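Local coordinates for DegV family protein (Eubacterium eligens, PDB 3FDJ) that is of unknown function but, as a member of the DegV family, probably binds a fatty acid between its two domains, at residues E77-T82 with E127-M132; M122-E127 with I272-T277; E34-D39 with H45-I50; D66-A71 with S88-S93. All coordinates share one frame; numbering follows the deposited sequence. Where two conformers were deposited one is given.

In the fold
From the N terminus, interaction 3 comes first: it closes a short loop, joining strand 35-37 to helix 44-52, and is finished before the others begin. Interaction 4 then links helix 65-72 to the start of helix 90-102, and strand 77-82 lies in the chain between them. That strand opens interaction 1, which runs on to helix 120-134, so interactions 4 and 1 cross. Interaction 2 crosses interaction 1 in turn, starting on the same helix and closing a loop of 144 residues at strand 271-276. Interactions 1 and 3 use strands of the sheet containing 21-30 and 77-82, the two helices of interaction 4 pack against it, and interaction 2 carries helix 120-134 over to the second sheet.

Interaction 1: E77-T82 with E127-M132; sequences EIFVVT and EQLQQM
Leu-129, on helix 120-134, sets its two methyl groups against different parts of strand 77-82. The aromatic contact belongs to CD2. This methyl stands over one face of the Phe-79 ring, 4.2 Å from the ring centroid and 12° off the normal, which makes it a CH-pi contact. It is shifted slightly toward the rim, and the two side chains cross at a slant. Phe-79 has CG anti to its own carbonyl carbon (chi1 -72°), which lays the ring alongside the strand with a face turned to the helix.

The purely aliphatic contacts are made by the other branch. Leu-129 CD1 lies 3.9 Å from Phe-79 CB. Leu-129 CD1 is also 3.9 Å from Val-81 CG2, approached about at right angles to the first contact; the methyl thus meets two side chains that leave the same side of the strand, while Val-80 points to the opposite side of the sheet. Val-81 and Leu-129 pass each other in opposite directions.

No hydrogen bond joins the two segments. The backbone of strand 77-82 is engaged laterally instead, with Arg-5 and Val-7 on one neighbouring strand and with Lys-109 and Arg-111 on the other. Helix 139-150 adds to the same layer: Ile-142 touches both Phe-79 and Leu-129, and Phe-139 stacks on the Phe-79 ring. This is a helix packed on the face of parallel strands, as in many alpha/beta domains. With only dispersion and the hydrophobic effect acting, the fit depends on shape rather than on any directional bond.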
# COMPACT_ATOMS: atom_id res chain seq x y z
N GLU A 77 -19.19 13.60 -3.93
CA GLU A 77 -18.94 12.66 -2.84
C GLU A 77 -17.66 11.88 -3.16
O GLU A 77 -17.61 11.11 -4.12
CB GLU A 77 -20.10 11.66 -2.67
CG GLU A 77 -21.37 12.30 -2.21
CD GLU A 77 -22.57 11.35 -2.12
OE1 GLU A 77 -22.87 10.59 -3.07
OE2 GLU A 77 -23.26 11.45 -1.09
N ILE A 78 -16.62 12.10 -2.37
CA ILE A 78 -15.31 11.56 -2.63
C ILE A 78 -14.71 10.95 -1.38
O ILE A 78 -14.74 11.57 -0.29
CB ILE A 78 -14.33 12.65 -3.16
CG1 ILE A 78 -14.92 13.38 -4.39
CG2 ILE A 78 -12.91 12.05 -3.48
CD1 ILE A 78 -14.03 14.51 -4.91
N PHE A 79 -14.15 9.75 -1.53
CA PHE A 79 -13.31 9.14 -0.52
C PHE A 79 -11.91 9.10 -1.09
O PHE A 79 -11.70 8.68 -2.23
CB PHE A 79 -13.79 7.73 -0.11
CG PHE A 79 -15.04 7.73 0.69
CD1 PHE A 79 -15.02 8.05 2.05
CD2 PHE A 79 -16.26 7.43 0.11
CE1 PHE A 79 -16.19 8.05 2.79
CE2 PHE A 79 -17.45 7.47 0.85
CZ PHE A 79 -17.41 7.79 2.18
N VAL A 80 -10.95 9.54 -0.28
CA VAL A 80 -9.54 9.55 -0.66
C VAL A 80 -8.78 8.66 0.29
O VAL A 80 -8.84 8.88 1.51
CB VAL A 80 -8.95 10.97 -0.58
CG1 VAL A 80 -7.53 10.98 -1.17
CG2 VAL A 80 -9.84 11.99 -1.33
N VAL A 81 -8.06 7.66 -0.23
CA VAL A 81 -7.25 6.78 0.64
C VAL A 81 -5.78 7.11 0.45
O VAL A 81 -5.30 7.21 -0.68
CB VAL A 81 -7.53 5.30 0.35
CG1 VAL A 81 -6.71 4.38 1.29
CG2 VAL A 81 -9.04 5.01 0.49
N THR A 82 -5.07 7.35 1.55
CA THR A 82 -3.66 7.69 1.47
C THR A 82 -2.78 6.70 2.21
O THR A 82 -3.21 6.01 3.11
CB THR A 82 -3.32 9.12 2.01
OG1 THR A 82 -3.36 9.13 3.44
CG2 THR A 82 -4.29 10.22 1.45
N GLU A 127 -11.58 -1.56 -1.71
CA GLU A 127 -12.56 -2.57 -2.05
C GLU A 127 -13.76 -2.58 -1.09
O GLU A 127 -14.88 -2.91 -1.50
CB GLU A 127 -11.94 -3.95 -2.13
CG GLU A 127 -10.97 -4.12 -3.31
CD GLU A 127 -10.42 -5.52 -3.38
OE1 GLU A 127 -11.15 -6.46 -2.96
OE2 GLU A 127 -9.28 -5.71 -3.86
N GLN A 128 -13.53 -2.27 0.17
CA GLN A 128 -14.62 -2.22 1.12
C GLN A 128 -15.50 -0.99 0.90
O GLN A 128 -16.72 -1.08 1.04
CB GLN A 128 -14.12 -2.27 2.57
CG GLN A 128 -15.23 -2.41 3.58
CD GLN A 128 -16.01 -3.71 3.50
OE1 GLN A 128 -15.59 -4.70 2.89
NE2 GLN A 128 -17.19 -3.70 4.11
N LEU A 129 -14.88 0.13 0.53
CA LEU A 129 -15.61 1.33 0.16
C LEU A 129 -16.50 1.00 -1.04
O LEU A 129 -17.72 1.31 -1.04
CB LEU A 129 -14.67 2.48 -0.17
CG LEU A 129 -13.93 3.10 1.02
CD1 LEU A 129 -12.81 4.02 0.51
CD2 LEU A 129 -14.93 3.79 1.96
N GLN A 130 -15.92 0.31 -2.02
CA GLN A 130 -16.68 -0.10 -3.19
C GLN A 130 -17.87 -0.98 -2.83
O GLN A 130 -18.99 -0.73 -3.27
CB GLN A 130 -15.79 -0.84 -4.18
CG GLN A 130 -16.58 -1.51 -5.30
CD GLN A 130 -15.67 -2.14 -6.33
OE1 GLN A 130 -14.46 -2.23 -6.14
NE2 GLN A 130 -16.25 -2.55 -7.45
N GLN A 131 -17.62 -2.00 -2.01
CA GLN A 131 -18.69 -2.89 -1.56
C GLN A 131 -19.84 -2.14 -0.87
O GLN A 131 -21.03 -2.40 -1.13
CB GLN A 131 -18.14 -3.97 -0.63
CG GLN A 131 -19.18 -5.03 -0.30
CD GLN A 131 -18.64 -6.09 0.61
OE1 GLN A 131 -17.63 -6.73 0.31
NE2 GLN A 131 -19.30 -6.27 1.76
N MSE A 132 -19.51 -1.20 0.02
CA MSE A 132 -20.55 -0.45 0.72
C MSE A 132 -21.33 0.47 -0.21
O MSE A 132 -22.55 0.60 -0.08
CB MSE A 132 -19.95 0.31 1.91
CG MSE A 132 -19.52 -0.63 3.01
SE MSE A 132 -19.02 0.43 4.60
CE MSE A 132 -17.47 0.85 4.10

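Interaction 2: M122-E127 with I272-T277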
# COMPACT_ATOMS: atom_id res chain seq x y z
N MSE A 122 -4.32 -0.60 1.64
CA MSE A 122 -5.04 0.48 0.92
C MSE A 122 -6.01 -0.16 -0.07
O MSE A 122 -7.16 0.26 -0.16
CB MSE A 122 -4.08 1.43 0.19
CG MSE A 122 -3.17 2.20 1.13
SE MSE A 122 -1.91 3.27 0.15
CE MSE A 122 -3.20 4.53 -0.71
N ARG A 123 -5.56 -1.19 -0.79
CA ARG A 123 -6.46 -1.91 -1.70
C ARG A 123 -7.69 -2.49 -1.00
O ARG A 123 -8.81 -2.33 -1.49
CB ARG A 123 -5.74 -2.99 -2.51
CG ARG A 123 -6.64 -3.64 -3.49
CD ARG A 123 -5.91 -4.58 -4.40
NE ARG A 123 -6.89 -5.17 -5.31
CZ ARG A 123 -6.60 -5.69 -6.50
NH1 ARG A 123 -5.34 -5.73 -6.96
NH2 ARG A 123 -7.60 -6.15 -7.24
N ILE A 124 -7.47 -3.15 0.14
CA ILE A 124 -8.58 -3.72 0.91
C ILE A 124 -9.57 -2.63 1.36
O ILE A 124 -10.78 -2.82 1.32
CB ILE A 124 -8.06 -4.58 2.09
CG1 ILE A 124 -7.55 -5.91 1.53
CG2 ILE A 124 -9.15 -4.85 3.13
CD1 ILE A 124 -7.06 -6.93 2.58
N ILE A 125 -9.06 -1.50 1.81
CA ILE A 125 -9.92 -0.37 2.17
C ILE A 125 -10.76 0.09 0.96
O ILE A 125 -11.98 0.22 1.05
CB ILE A 125 -9.09 0.79 2.76
CG1 ILE A 125 -8.49 0.35 4.09
CG2 ILE A 125 -9.95 2.05 2.94
CD1 ILE A 125 -7.38 1.27 4.64
N LEU A 126 -10.11 0.29 -0.17
CA LEU A 126 -10.79 0.72 -1.40
C LEU A 126 -11.88 -0.26 -1.80
O LEU A 126 -12.99 0.15 -2.17
CB LEU A 126 -9.79 0.89 -2.53
CG LEU A 126 -8.91 2.12 -2.41
CD1 LEU A 126 -7.68 1.96 -3.29
CD2 LEU A 126 -9.70 3.38 -2.81
N GLU A 127 -11.58 -1.56 -1.71
CA GLU A 127 -12.56 -2.57 -2.05
C GLU A 127 -13.76 -2.58 -1.09
O GLU A 127 -14.88 -2.91 -1.50
CB GLU A 127 -11.94 -3.95 -2.13
CG GLU A 127 -10.97 -4.12 -3.31
CD GLU A 127 -10.42 -5.52 -3.38
OE1 GLU A 127 -11.15 -6.46 -2.96
OE2 GLU A 127 -9.28 -5.71 -3.86
N ILE A 272 4.34 -7.86 0.01
CA ILE A 272 3.50 -7.22 1.03
C ILE A 272 2.12 -7.88 0.96
O ILE A 272 1.58 -8.07 -0.12
CB ILE A 272 3.33 -5.71 0.80
CG1 ILE A 272 4.65 -5.02 0.45
CG2 ILE A 272 2.67 -5.08 2.03
CD1 ILE A 272 4.47 -3.55 0.08
N LEU A 273 1.56 -8.21 2.11
CA LEU A 273 0.24 -8.78 2.16
C LEU A 273 -0.65 -8.10 3.16
O LEU A 273 -0.19 -7.60 4.18
CB LEU A 273 0.26 -10.29 2.39
CG LEU A 273 0.43 -10.94 3.73
CD1 LEU A 273 -0.89 -10.88 4.58
CD2 LEU A 273 0.83 -12.41 3.52
N SER A 274 -1.92 -8.05 2.84
CA SER A 274 -2.90 -7.56 3.76
C SER A 274 -4.10 -8.49 3.84
O SER A 274 -4.43 -9.18 2.86
CB SER A 274 -3.32 -6.15 3.38
OG SER A 274 -4.18 -5.63 4.37
N CYS A 275 -4.73 -8.53 5.01
CA CYS A 275 -5.89 -9.40 5.22
C CYS A 275 -6.91 -8.80 6.15
O CYS A 275 -6.59 -7.96 6.99
CB CYS A 275 -5.45 -10.75 5.78
SG CYS A 275 -4.64 -10.67 7.36
N GLU A 276 -8.15 -9.25 6.00
CA GLU A 276 -9.20 -9.08 6.99
C GLU A 276 -9.01 -10.09 8.12
O GLU A 276 -8.74 -11.28 7.85
CB GLU A 276 -10.57 -9.39 6.41
CG GLU A 276 -11.07 -8.47 5.41
CD GLU A 276 -12.40 -8.93 4.81
OE1 GLU A 276 -12.67 -10.17 4.73
OE2 GLU A 276 -13.17 -8.05 4.39
N THR A 277 -9.22 -9.66 9.35
CA THR A 277 -9.18 -10.53 10.52
C THR A 277 -10.56 -10.56 11.18
O THR A 277 -11.44 -9.81 10.82
CB THR A 277 -8.14 -10.03 11.54
OG1 THR A 277 -8.47 -8.71 12.01
CG2 THR A 277 -6.72 -10.01 10.91
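Ile-124 touches the strand at Ser-274 and Cys-275 through the last atom of its longer branch. From CB, which points toward the strand, the chain divides. CG2 sits anti to the backbone N and makes no close approach to the strand. CG1 is anti to the carbonyl carbon, and chi2 of -177° stretches the branch out, leaving the touching to CD1. That methyl lies 3.5 Å from Ser-274 O and 3.6 Å from Ser-274 OG. It is also 3.7 Å from Cys-275 N, so it rests on the peptide group linking the two residues.

An apolar tip can lie on these polar atoms because they have partners elsewhere: Ser-274 OG bonds to Arg-154 O, and the backbones of Ser-274 and Cys-275 pair with Arg-227 and Arg-154. Spanning one turn of the same helix, Arg-123 NE forms a salt bridge with Glu-127 OE2 at 2.8 Å, while Glu-127 OE1 takes Arg-227 and Lys-225.

The helix segment passes the strand at 8.6 Å between axes, their directions 37° apart. Strand 271-276 lies between strands 153-159 and 226-230, and Ile-124 also touches Thr-153, Arg-227 and Tyr-149 of helix 139-150. Helix 120-134, which also lies against strand 77-82, is thus packed onto the face of the second sheet, one helix serving both sheets.

Interaction 3: E34-D39 with H45-I50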
# COMPACT_ATOMS: atom_id res chain seq x y z
N GLU A 34 17.04 11.75 -12.94
CA GLU A 34 15.80 11.34 -13.59
C GLU A 34 14.65 11.29 -12.58
O GLU A 34 14.87 10.96 -11.42
CB GLU A 34 15.98 9.96 -14.26
CG GLU A 34 14.68 9.40 -14.85
CD GLU A 34 14.84 8.28 -15.88
OE1 GLU A 34 15.97 7.82 -16.14
OE2 GLU A 34 13.79 7.85 -16.43
N GLU A 35 13.45 11.65 -13.04
CA GLU A 35 12.22 11.54 -12.26
C GLU A 35 11.38 10.40 -12.81
O GLU A 35 11.13 10.33 -14.02
CB GLU A 35 11.38 12.82 -12.34
CG GLU A 35 11.69 13.88 -11.27
CD GLU A 35 10.44 14.68 -10.85
OE1 GLU A 35 9.45 14.75 -11.63
OE2 GLU A 35 10.43 15.23 -9.73
N PHE A 36 10.93 9.52 -11.93
CA PHE A 36 10.07 8.42 -12.32
C PHE A 36 8.71 8.69 -11.70
O PHE A 36 8.59 8.73 -10.48
CB PHE A 36 10.60 7.08 -11.81
CG PHE A 36 12.00 6.76 -12.27
CD1 PHE A 36 13.09 7.25 -11.58
CD2 PHE A 36 12.21 5.94 -13.39
CE1 PHE A 36 14.39 6.94 -11.99
CE2 PHE A 36 13.49 5.64 -13.80
CZ PHE A 36 14.59 6.13 -13.10
N CYS A 37 7.71 8.91 -12.53
CA CYS A 37 6.37 9.19 -12.06
C CYS A 37 5.60 7.86 -12.01
O CYS A 37 5.61 7.10 -12.99
CB CYS A 37 5.70 10.18 -13.00
SG CYS A 37 4.07 10.58 -12.52
N ASP A 38 5.01 7.54 -10.87
CA ASP A 38 4.34 6.26 -10.65
C ASP A 38 2.95 6.27 -11.28
O ASP A 38 1.93 6.24 -10.61
CB ASP A 38 4.28 5.97 -9.13
CG ASP A 38 3.76 4.57 -8.80
OD1 ASP A 38 3.64 3.72 -9.73
OD2 ASP A 38 3.49 4.31 -7.59
N ASP A 39 2.92 6.27 -12.61
CA ASP A 39 1.67 6.37 -13.35
C ASP A 39 1.60 5.23 -14.35
O ASP A 39 2.41 4.28 -14.29
CB ASP A 39 1.57 7.75 -14.03
CG ASP A 39 2.66 8.00 -15.08
OD1 ASP A 39 3.41 7.06 -15.45
OD2 ASP A 39 2.78 9.15 -15.54
N HIS A 45 10.58 -2.24 -14.16
CA HIS A 45 11.74 -3.11 -14.32
C HIS A 45 12.99 -2.30 -14.66
O HIS A 45 14.06 -2.50 -14.09
CB HIS A 45 11.46 -4.16 -15.40
CG HIS A 45 12.55 -5.17 -15.56
ND1 HIS A 45 12.74 -6.21 -14.68
CD2 HIS A 45 13.53 -5.29 -16.50
CE1 HIS A 45 13.78 -6.93 -15.06
NE2 HIS A 45 14.28 -6.40 -16.16
N ARG A 46 12.84 -1.34 -15.58
CA ARG A 46 13.91 -0.42 -15.93
C ARG A 46 14.34 0.45 -14.74
O ARG A 46 15.54 0.66 -14.51
CB ARG A 46 13.47 0.47 -17.11
CG ARG A 46 14.43 1.61 -17.42
CD ARG A 46 14.00 2.41 -18.65
NE ARG A 46 14.91 3.53 -18.88
CZ ARG A 46 14.87 4.71 -18.26
NH1 ARG A 46 13.94 4.98 -17.35
NH2 ARG A 46 15.77 5.64 -18.56
N MSE A 47 13.37 0.97 -13.99
CA MSE A 47 13.69 1.80 -12.84
C MSE A 47 14.50 1.02 -11.81
O MSE A 47 15.49 1.52 -11.28
CB MSE A 47 12.41 2.32 -12.18
CG MSE A 47 12.68 3.26 -11.02
SE MSE A 47 11.05 3.71 -10.05
CE MSE A 47 10.69 1.99 -9.19
N LEU A 48 14.08 -0.21 -11.52
CA LEU A 48 14.79 -1.04 -10.55
C LEU A 48 16.22 -1.33 -11.03
O LEU A 48 17.15 -1.35 -10.22
CB LEU A 48 14.03 -2.34 -10.29
CG LEU A 48 12.68 -2.20 -9.57
CD1 LEU A 48 11.96 -3.54 -9.53
CD2 LEU A 48 12.87 -1.65 -8.18
N ASP A 49 16.38 -1.58 -12.33
CA ASP A 49 17.71 -1.80 -12.89
C ASP A 49 18.58 -0.55 -12.72
O ASP A 49 19.75 -0.66 -12.39
CB ASP A 49 17.64 -2.19 -14.38
CG ASP A 49 17.25 -3.67 -14.62
OD1 ASP A 49 17.02 -4.43 -13.65
OD2 ASP A 49 17.16 -4.08 -15.80
N ILE A 50 18.00 0.62 -12.95
CA ILE A 50 18.74 1.87 -12.80
C ILE A 50 19.17 2.06 -11.34
O ILE A 50 20.34 2.37 -11.06
CB ILE A 50 17.94 3.09 -13.30
CG1 ILE A 50 17.90 3.10 -14.83
CG2 ILE A 50 18.54 4.39 -12.81
CD1 ILE A 50 16.92 4.12 -15.39
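Glu-34 and Arg-46 form a two-pronged salt bridge, with each carboxylate oxygen taking one terminal nitrogen of the guanidinium. Glu-34 CG is anti to the backbone N (chi1 175°) and the chain runs on extended, which carries the carboxylate out to Arg-46. Arg-46 NH1 gives the shorter and straighter bond, 3.0 Å to Glu-34 OE2 at 166°. Glu-34 OE2 is met on its syn side but somewhat out of the carboxylate plane. The second bond, from Arg-46 NH2 to Glu-34 OE1, is longer at 3.3 Å and uses the syn lone pair. The two flat groups are twisted 46° apart, so the pairing is end-on but not coplanar. Ile-50 CD1 lies 3.5 Å above one face of the Arg-46 guanidinium.

Beneath the ion pair, Phe-36 fills the space between strand 35-37, the second arm of a beta-hairpin with strand 21-30, and helix 44-52. Met-47, a selenomethionine, holds CG 3.6 Å from the centroid of the Phe-36 ring and adds a Met-aromatic contact through SE. Glu-34 CG lies over the opposite face, toward its rim, and Ile-50 CD1 sits at the edge. An alanine in place of Glu-34 would probably leave the Arg-46 guanidinium without its anionic mate and remove the CG contact on that face of the Phe-36 ring.

The other polar groups find partners beyond the two segments. Asp-38, at the centre of an inverse gamma turn, accepts from Ser-10 OG and from the backbone N atoms of Gly-260 and Leu-261. Asp-49 OD1 pairs with Arg-268, and Asp-43 OD1 accepts from Arg-46 N.

Interaction 4: D66-A71 with S88-S93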
# COMPACT_ATOMS: atom_id res chain seq x y z
N ASP A 66 -2.20 20.24 -7.11
CA ASP A 66 -2.82 20.25 -8.44
C ASP A 66 -3.21 18.85 -8.94
O ASP A 66 -4.27 18.67 -9.54
CB ASP A 66 -1.91 20.93 -9.47
CG ASP A 66 -1.89 22.45 -9.35
OD1 ASP A 66 -2.87 23.03 -8.86
OD2 ASP A 66 -0.88 23.06 -9.75
N ALA A 67 -2.35 17.86 -8.69
CA ALA A 67 -2.64 16.47 -9.07
C ALA A 67 -3.84 15.90 -8.32
O ALA A 67 -4.68 15.19 -8.89
CB ALA A 67 -1.41 15.58 -8.83
N TRP A 68 -3.93 16.20 -7.03
CA TRP A 68 -5.11 15.80 -6.26
C TRP A 68 -6.36 16.44 -6.83
O TRP A 68 -7.36 15.78 -7.03
CB TRP A 68 -4.98 16.17 -4.80
CG TRP A 68 -4.02 15.37 -3.99
CD1 TRP A 68 -2.85 15.83 -3.42
CD2 TRP A 68 -4.13 14.01 -3.60
NE1 TRP A 68 -2.24 14.83 -2.71
CE2 TRP A 68 -3.01 13.70 -2.80
CE3 TRP A 68 -5.07 13.01 -3.85
CZ2 TRP A 68 -2.79 12.42 -2.27
CZ3 TRP A 68 -4.86 11.76 -3.31
CH2 TRP A 68 -3.74 11.48 -2.52
N LEU A 69 -6.32 17.75 -7.09
CA LEU A 69 -7.51 18.45 -7.59
C LEU A 69 -7.97 17.88 -8.91
O LEU A 69 -9.17 17.70 -9.11
CB LEU A 69 -7.25 19.95 -7.70
CG LEU A 69 -7.07 20.67 -6.35
CD1 LEU A 69 -6.71 22.15 -6.60
CD2 LEU A 69 -8.34 20.56 -5.49
N GLU A 70 -7.03 17.58 -9.79
CA GLU A 70 -7.35 16.95 -11.07
C GLU A 70 -8.07 15.63 -10.82
O GLU A 70 -9.08 15.33 -11.46
CB GLU A 70 -6.08 16.71 -11.89
CG GLU A 70 -6.33 16.14 -13.27
CD GLU A 70 -5.05 15.99 -14.10
OE1 GLU A 70 -4.04 15.46 -13.59
OE2 GLU A 70 -5.09 16.39 -15.28
N ALA A 71 -7.60 14.86 -9.85
CA ALA A 71 -8.18 13.54 -9.57
C ALA A 71 -9.56 13.60 -8.96
O ALA A 71 -10.36 12.68 -9.12
CB ALA A 71 -7.26 12.73 -8.66
N SER A 88 4.79 9.47 5.62
CA SER A 88 4.73 10.24 4.40
C SER A 88 3.91 11.49 4.60
O SER A 88 2.94 11.48 5.35
CB SER A 88 4.09 9.40 3.31
OG SER A 88 3.85 10.11 2.11
N GLY A 89 4.28 12.55 3.87
CA GLY A 89 3.46 13.76 3.74
C GLY A 89 2.24 13.66 2.82
O GLY A 89 1.54 14.65 2.60
N THR A 90 1.95 12.47 2.32
CA THR A 90 0.83 12.30 1.39
C THR A 90 -0.52 12.67 1.96
O THR A 90 -1.28 13.43 1.33
CB THR A 90 0.81 10.89 0.80
OG1 THR A 90 2.04 10.65 0.11
CG2 THR A 90 -0.34 10.74 -0.19
N TYR A 91 -0.80 12.19 3.18
CA TYR A 91 -2.04 12.55 3.87
C TYR A 91 -2.21 14.08 3.98
O TYR A 91 -3.26 14.62 3.67
CB TYR A 91 -2.09 11.87 5.24
CG TYR A 91 -3.29 12.29 6.08
CD1 TYR A 91 -4.53 11.70 5.88
CD2 TYR A 91 -3.19 13.27 7.05
CE1 TYR A 91 -5.63 12.07 6.65
CE2 TYR A 91 -4.28 13.64 7.81
CZ TYR A 91 -5.49 13.03 7.61
OH TYR A 91 -6.58 13.40 8.38
N ASN A 92 -1.17 14.78 4.43
CA ASN A 92 -1.24 16.22 4.52
C ASN A 92 -1.52 16.88 3.16
O ASN A 92 -2.29 17.85 3.10
CB ASN A 92 0.03 16.82 5.11
CG ASN A 92 0.20 16.54 6.58
OD1 ASN A 92 -0.75 16.11 7.28
ND2 ASN A 92 1.43 16.80 7.08
N SER A 93 -0.88 16.37 2.09
CA SER A 93 -1.09 16.95 0.75
C SER A 93 -2.55 16.77 0.32
O SER A 93 -3.15 17.67 -0.29
CB SER A 93 -0.10 16.37 -0.30
OG SER A 93 -0.35 15.01 -0.63
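Ser-93 OG is held by two bonds, accepting one from Trp-68 NE1 and donating the other to Thr-90 O. The indole bond measures 2.8 Å from Trp-68 NE1 to Ser-93 OG, with 153° at the hydrogen and the oxygen tilted 17° out of the ring plane. The second runs 2.7 Å from Ser-93 OG back to Thr-90 O in the preceding turn. Ser-93 can make both because its hydroxyl stands between backbone N and carbonyl carbon (chi1 69°).

Further along the same indole edge, Thr-90 CG2 abuts Trp-68 CZ2 at 3.6 Å, near the ring plane. A leucine in place of Trp-68 would probably deprive Ser-93 OG of its donor and open a gap beside the Thr-90 methyl. The rest of the indole is packed among Val-7, Val-25 and Ala-97.

At the helix start, Gly-89 takes the N-cap position, and Ser-88 OG and Thr-90 OG1 share a hydrogen bond of 2.8 Å. Ser-88 OG also bonds a hexaethylene glycol, probably from the crystallisation liquor. A Ser-Gly-Thr sequence at the start of helix 90-102, following strand 77-82, is consistent with the fatty-acid head-group site of DegV relatives.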